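Local coordinates for protein chitinase A (Equisetum arvense, PDB 5BUM) that probably hydrolyses glycosidic bonds in chitin and carries the LysM domain described here, a carbohydrate-binding module, at residues Y15-T20 with A26-Y31; P33-D38 with I42-C47. All coordinates share one frame; numbering follows the deposited sequence.

How the interactions relate
Both contacts belong to the small core of the LysM domain. Interaction 1 joins the two helices and is wholly apolar across its segments. Interaction 2 joins the loop after helix 25-30 to strand 45-47 and the turn before it. It also has an apolar centre, but a water and an amide bring polar chemistry to the side near the second subunit. The two contacts meet inside the fold. L28 CG lies 3.9 Å from L35 CD2, and I17 CD1 lies 4.1 Å from L46 CD2. The leucines and isoleucine thus form one continuous apolar patch between helices, loop and strand. The contact centres are about 10 Å apart.

Interaction 1 (Y15-T20 with A26-Y31); sequences YNIAQT and ATLQSY. With SO4 (sulfate ion), chain C.
I17 and A18 of helix 14-21 meet L28 of helix 25-30 in a small, buried contact. I17 touches with its CG2 branch, which lies 4.1 Å from CD2 of L28. This methyl is anti to the backbone N of I17, while CG1 turns beside that N. The side chains of I17 and L28 cross at about a right angle, so methyl meets methyl rather than chain lying along chain. L46 of strand 45-47 also packs against I17. The CA atoms come nearest at A18 and L28, 6.2 Å apart. A18 has only a methyl and lets L28 come close to its backbone. I23, in the loop between the helices, packs against A18. T20 closes the segment and looks to another partner. With chi1 at -65°, its OG1 turns back along the helix and lies 3.0 Å from the carbonyl O of N16. The same OG1 lies 2.7 Å from O4 of a sulfate, probably from the crystallisation liquor. The hydroxyl has one proton and two acceptors within reach, and which it serves is not settled. Within the second segment, S30 OG donates to T27 O over 2.8 Å, in the carbonyl plane and on a lone pair. T27 O also accepts from the backbone N of Y31. CG2 of T27 sits over one face of the Y31 ring, offset toward the rim. Across the helices no hydrogen bond forms. Dispersion and burial of I17, A18 and L28 therefore carry this packing of the two helices of the beta-alpha-alpha-beta LysM fold.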
loop_
_atom_site.group_PDB
_atom_site.type_symbol
_atom_site.label_atom_id
_atom_site.label_comp_id
_atom_site.label_asym_id
_atom_site.label_seq_id
_atom_site.Cartn_x
_atom_site.Cartn_y
_atom_site.Cartn_z
ATOM N N TYR A 15 12.259 10.487 -0.401
ATOM C CA TYR A 15 13.424 11.051 -1.038
ATOM C C TYR A 15 14.488 10.008 -1.191
ATOM O O TYR A 15 15.066 9.905 -2.263
ATOM C CB TYR A 15 13.938 12.261 -0.280
ATOM C CG TYR A 15 15.068 12.998 -0.960
ATOM C CD1 TYR A 15 14.826 13.952 -1.939
ATOM C CD2 TYR A 15 16.396 12.760 -0.603
ATOM C CE1 TYR A 15 15.881 14.632 -2.549
ATOM C CE2 TYR A 15 17.445 13.440 -1.216
ATOM C CZ TYR A 15 17.179 14.357 -2.178
ATOM O OH TYR A 15 18.236 15.008 -2.774
ATOM N N ASN A 16 14.743 9.197 -0.176
ATOM C CA ASN A 16 15.878 8.279 -0.282
ATOM C C ASN A 16 15.569 7.076 -1.131
ATOM O O ASN A 16 16.474 6.502 -1.761
ATOM C CB ASN A 16 16.350 7.795 1.083
ATOM C CG ASN A 16 16.907 8.902 1.910
ATOM O OD1 ASN A 16 16.902 8.851 3.130
ATOM N ND2 ASN A 16 17.387 9.922 1.252
ATOM N N ILE A 17 14.314 6.640 -1.080
ATOM C CA ILE A 17 13.860 5.505 -1.877
ATOM C C ILE A 17 14.048 5.865 -3.330
ATOM O O ILE A 17 14.614 5.107 -4.096
ATOM C CB ILE A 17 12.371 5.189 -1.596
ATOM C CG1 ILE A 17 12.257 4.637 -0.122
ATOM C CG2 ILE A 17 11.816 4.274 -2.683
ATOM C CD1 ILE A 17 10.872 4.359 0.417
ATOM N N ALA A 18 13.605 7.051 -3.682
ATOM C CA ALA A 18 13.743 7.567 -5.025
ATOM C C ALA A 18 15.215 7.669 -5.473
ATOM O O ALA A 18 15.586 7.211 -6.538
ATOM C CB ALA A 18 13.093 8.940 -5.071
ATOM N N GLN A 19 16.050 8.295 -4.663
ATOM C CA GLN A 19 17.485 8.345 -4.970
ATOM C C GLN A 19 18.044 6.956 -5.207
ATOM O O GLN A 19 18.707 6.751 -6.192
ATOM C CB GLN A 19 18.278 8.949 -3.834
ATOM C CG GLN A 19 18.452 10.425 -3.906
ATOM C CD GLN A 19 19.485 10.794 -2.886
ATOM O OE1 GLN A 19 19.573 10.157 -1.809
ATOM N NE2 GLN A 19 20.306 11.777 -3.208
ATOM N N THR A 20 17.763 6.012 -4.309
ATOM C CA THR A 20 18.164 4.641 -4.546
ATOM C C THR A 20 17.854 4.096 -5.967
ATOM O O THR A 20 18.658 3.321 -6.524
ATOM C CB THR A 20 17.586 3.728 -3.476
ATOM O OG1 THR A 20 18.186 4.109 -2.237
ATOM C CG2 THR A 20 17.936 2.258 -3.744
ATOM N N ALA A 26 8.869 13.142 -7.365
ATOM C CA ALA A 26 7.691 13.293 -8.281
ATOM C C ALA A 26 7.521 12.098 -9.169
ATOM O O ALA A 26 6.413 11.672 -9.402
ATOM C CB ALA A 26 7.811 14.537 -9.165
ATOM N N THR A 27 8.624 11.563 -9.689
ATOM C CA THR A 27 8.539 10.364 -10.519
ATOM C C THR A 27 8.023 9.206 -9.696
ATOM O O THR A 27 7.102 8.523 -10.104
ATOM C CB THR A 27 9.876 9.974 -11.162
ATOM O OG1 THR A 27 10.393 11.078 -11.919
ATOM C CG2 THR A 27 9.684 8.794 -12.106
ATOM N N LEU A 28 8.607 8.987 -8.527
ATOM C CA LEU A 28 8.083 7.970 -7.622
ATOM C C LEU A 28 6.574 8.168 -7.463
ATOM O O LEU A 28 5.830 7.175 -7.409
ATOM C CB LEU A 28 8.727 8.092 -6.223
ATOM C CG LEU A 28 8.436 6.966 -5.235
ATOM C CD1 LEU A 28 8.861 5.635 -5.862
ATOM C CD2 LEU A 28 9.121 7.161 -3.882
ATOM N N GLN A 29 6.130 9.427 -7.316
ATOM C CA GLN A 29 4.699 9.705 -7.127
ATOM C C GLN A 29 3.935 9.353 -8.369
ATOM O O GLN A 29 2.917 8.691 -8.289
ATOM C CB GLN A 29 4.415 11.150 -6.752
ATOM C CG GLN A 29 4.583 11.402 -5.253
ATOM C CD GLN A 29 4.735 12.886 -4.890
ATOM O OE1 GLN A 29 4.464 13.284 -3.761
ATOM N NE2 GLN A 29 5.186 13.702 -5.845
ATOM N N SER A 30 4.444 9.759 -9.524
ATOM C CA SER A 30 3.795 9.432 -10.777
ATOM C C SER A 30 3.648 7.893 -10.936
ATOM O O SER A 30 2.722 7.390 -11.566
ATOM C CB SER A 30 4.627 9.939 -11.910
ATOM O OG SER A 30 5.460 8.854 -12.295
ATOM N N TYR A 31 4.577 7.140 -10.377
ATOM C CA TYR A 31 4.525 5.680 -10.483
ATOM C C TYR A 31 3.555 5.088 -9.497
ATOM O O TYR A 31 3.255 3.915 -9.572
ATOM C CB TYR A 31 5.892 5.056 -10.174
ATOM C CG TYR A 31 6.993 5.216 -11.200
ATOM C CD1 TYR A 31 6.732 5.587 -12.512
ATOM C CD2 TYR A 31 8.296 4.934 -10.844
ATOM C CE1 TYR A 31 7.767 5.719 -13.437
ATOM C CE2 TYR A 31 9.329 5.041 -11.751
ATOM C CZ TYR A 31 9.062 5.428 -13.045
ATOM O OH TYR A 31 10.096 5.524 -13.918
HETATM S S SO4 C . 16.557 3.609 1.140
HETATM O O1 SO4 C . 16.608 2.125 0.991
HETATM O O2 SO4 C . 17.832 4.190 1.675
HETATM O O3 SO4 C . 15.440 4.031 2.047
HETATM O O4 SO4 C . 16.362 4.092 -0.245
#

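Interaction 2 (P33-D38 with I42-C47); sequences PGLQCD and IGQQLC
The backbones of P33-D38 and I42-C47 stay well apart, with their nearest CA atoms, those of L35 and L46, separated by 8.7 Å, and side chains span the gap. L35 reaches across with its CD1 methyl. This atom lies 3.9 Å from CD1 of L46 and equally far from NE2 of Q44. The L35 and L46 side chains cross at about a right angle. Q44 is fully extended, with CG anti to the backbone N (chi1 -178°), which carries its amide out to the loop. There a water joins the segments. It accepts from Q44 NE2 at 2.9 Å and from the backbone N of Q36 at 2.8 Å, and donates to the carbonyl O of Q36. The amide has further partners: OE1 bonds to Q41 N, and NE2 to I42 O of the second subunit. These bonds fix the rotation of a buried polar group. Disulfides C37-C14 and C47-C2 tie both segments to the rest of the domain. The contact links the loop after the second LysM helix to the last strand. L35 packs on C14 of helix 14-21 and L28 of helix 25-30, and L46 on I17. L46 pairs through its backbone with Y6, placing strand 45-47 beside antiparallel strand 5-7.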
loop_
_atom_site.group_PDB
_atom_site.type_symbol
_atom_site.label_atom_id
_atom_site.label_comp_id
_atom_site.label_asym_id
_atom_site.label_seq_id
_atom_site.Cartn_x
_atom_site.Cartn_y
_atom_site.Cartn_z
ATOM N N PRO A 33 0.029 6.182 -8.014
ATOM C CA PRO A 33 -1.145 7.066 -7.885
ATOM C C PRO A 33 -1.647 7.230 -6.433
ATOM O O PRO A 33 -2.045 6.259 -5.780
ATOM C CB PRO A 33 -2.195 6.354 -8.761
ATOM C CG PRO A 33 -1.388 5.697 -9.845
ATOM C CD PRO A 33 -0.143 5.205 -9.122
ATOM N N GLY A 34 -1.587 8.449 -5.921
ATOM C CA GLY A 34 -2.073 8.742 -4.580
ATOM C C GLY A 34 -1.087 8.480 -3.456
ATOM O O GLY A 34 -1.474 8.557 -2.285
ATOM N N LEU A 35 0.178 8.175 -3.779
ATOM C CA LEU A 35 1.239 8.026 -2.737
ATOM C C LEU A 35 1.183 9.152 -1.730
ATOM O O LEU A 35 0.907 10.283 -2.105
ATOM C CB LEU A 35 2.626 7.982 -3.385
ATOM C CG LEU A 35 3.831 7.853 -2.461
ATOM C CD1 LEU A 35 3.676 6.653 -1.545
ATOM C CD2 LEU A 35 5.128 7.740 -3.245
ATOM N N GLN A 36 1.389 8.842 -0.451
ATOM C CA GLN A 36 1.460 9.856 0.593
ATOM C C GLN A 36 2.751 9.698 1.354
ATOM O O GLN A 36 2.866 8.859 2.318
ATOM C CB GLN A 36 0.311 9.735 1.588
ATOM C CG GLN A 36 -1.079 10.056 1.020
ATOM C CD GLN A 36 -2.216 9.689 2.002
ATOM O OE1 GLN A 36 -3.325 9.402 1.573
ATOM N NE2 GLN A 36 -1.930 9.674 3.305
ATOM N N CYS A 37 3.717 10.520 0.946
ATOM C CA CYS A 37 5.077 10.379 1.488
ATOM C C CYS A 37 5.129 10.683 2.983
ATOM O O CYS A 37 6.014 10.184 3.677
ATOM C CB CYS A 37 6.060 11.235 0.667
ATOM S SG CYS A 37 6.344 10.563 -1.013
ATOM N N ASP A 38 4.158 11.449 3.499
ATOM C CA ASP A 38 4.110 11.736 4.959
ATOM C C ASP A 38 3.608 10.588 5.782
ATOM O O ASP A 38 3.549 10.707 6.981
ATOM C CB ASP A 38 3.294 12.986 5.313
ATOM C CG ASP A 38 1.891 13.031 4.687
ATOM O OD1 ASP A 38 1.384 12.069 4.078
ATOM O OD2 ASP A 38 1.266 14.106 4.817
ATOM N N ILE A 42 4.987 0.375 6.858
ATOM C CA ILE A 42 5.920 -0.737 6.766
ATOM C C ILE A 42 5.376 -1.822 5.825
ATOM O O ILE A 42 4.197 -2.157 5.874
ATOM C CB ILE A 42 6.236 -1.286 8.168
ATOM C CG1 ILE A 42 7.293 -0.393 8.845
ATOM C CG2 ILE A 42 6.790 -2.688 8.097
ATOM C CD1 ILE A 42 7.066 -0.219 10.325
ATOM N N GLY A 43 6.220 -2.344 4.931
ATOM C CA GLY A 43 5.795 -3.369 3.985
ATOM C C GLY A 43 5.047 -2.826 2.784
ATOM O O GLY A 43 4.724 -3.558 1.823
ATOM N N GLN A 44 4.742 -1.543 2.801
ATOM C CA GLN A 44 4.036 -0.935 1.649
ATOM C C GLN A 44 4.910 -1.141 0.418
ATOM O O GLN A 44 6.102 -0.959 0.481
ATOM C CB GLN A 44 3.833 0.545 1.948
ATOM C CG GLN A 44 3.079 1.382 0.900
ATOM C CD GLN A 44 2.928 2.830 1.359
ATOM O OE1 GLN A 44 3.412 3.190 2.442
ATOM N NE2 GLN A 44 2.283 3.665 0.542
ATOM N N GLN A 45 4.345 -1.537 -0.695
ATOM C CA GLN A 45 5.131 -1.843 -1.885
ATOM C C GLN A 45 4.972 -0.730 -2.820
ATOM O O GLN A 45 3.857 -0.317 -3.092
ATOM C CB GLN A 45 4.617 -3.108 -2.560
ATOM C CG GLN A 45 4.753 -4.300 -1.615
ATOM C CD GLN A 45 4.283 -5.578 -2.216
ATOM O OE1 GLN A 45 3.850 -5.620 -3.378
ATOM N NE2 GLN A 45 4.352 -6.645 -1.421
ATOM N N LEU A 46 6.092 -0.229 -3.321
ATOM C CA LEU A 46 6.076 0.969 -4.098
ATOM C C LEU A 46 6.658 0.617 -5.441
ATOM O O LEU A 46 7.729 0.030 -5.520
ATOM C CB LEU A 46 6.926 2.014 -3.409
ATOM C CG LEU A 46 6.327 3.155 -2.577
ATOM C CD1 LEU A 46 4.911 2.940 -2.044
ATOM C CD2 LEU A 46 7.296 3.487 -1.459
ATOM N N CYS A 47 5.935 0.968 -6.486
ATOM C CA CYS A 47 6.438 0.825 -7.789
ATOM C C CYS A 47 7.620 1.760 -7.985
ATOM O O CYS A 47 7.566 2.937 -7.650
ATOM C CB CYS A 47 5.373 1.187 -8.822
ATOM S SG CYS A 47 5.847 0.617 -10.469
HETATM O O HOH W 1 1.566 6.484 0.997
#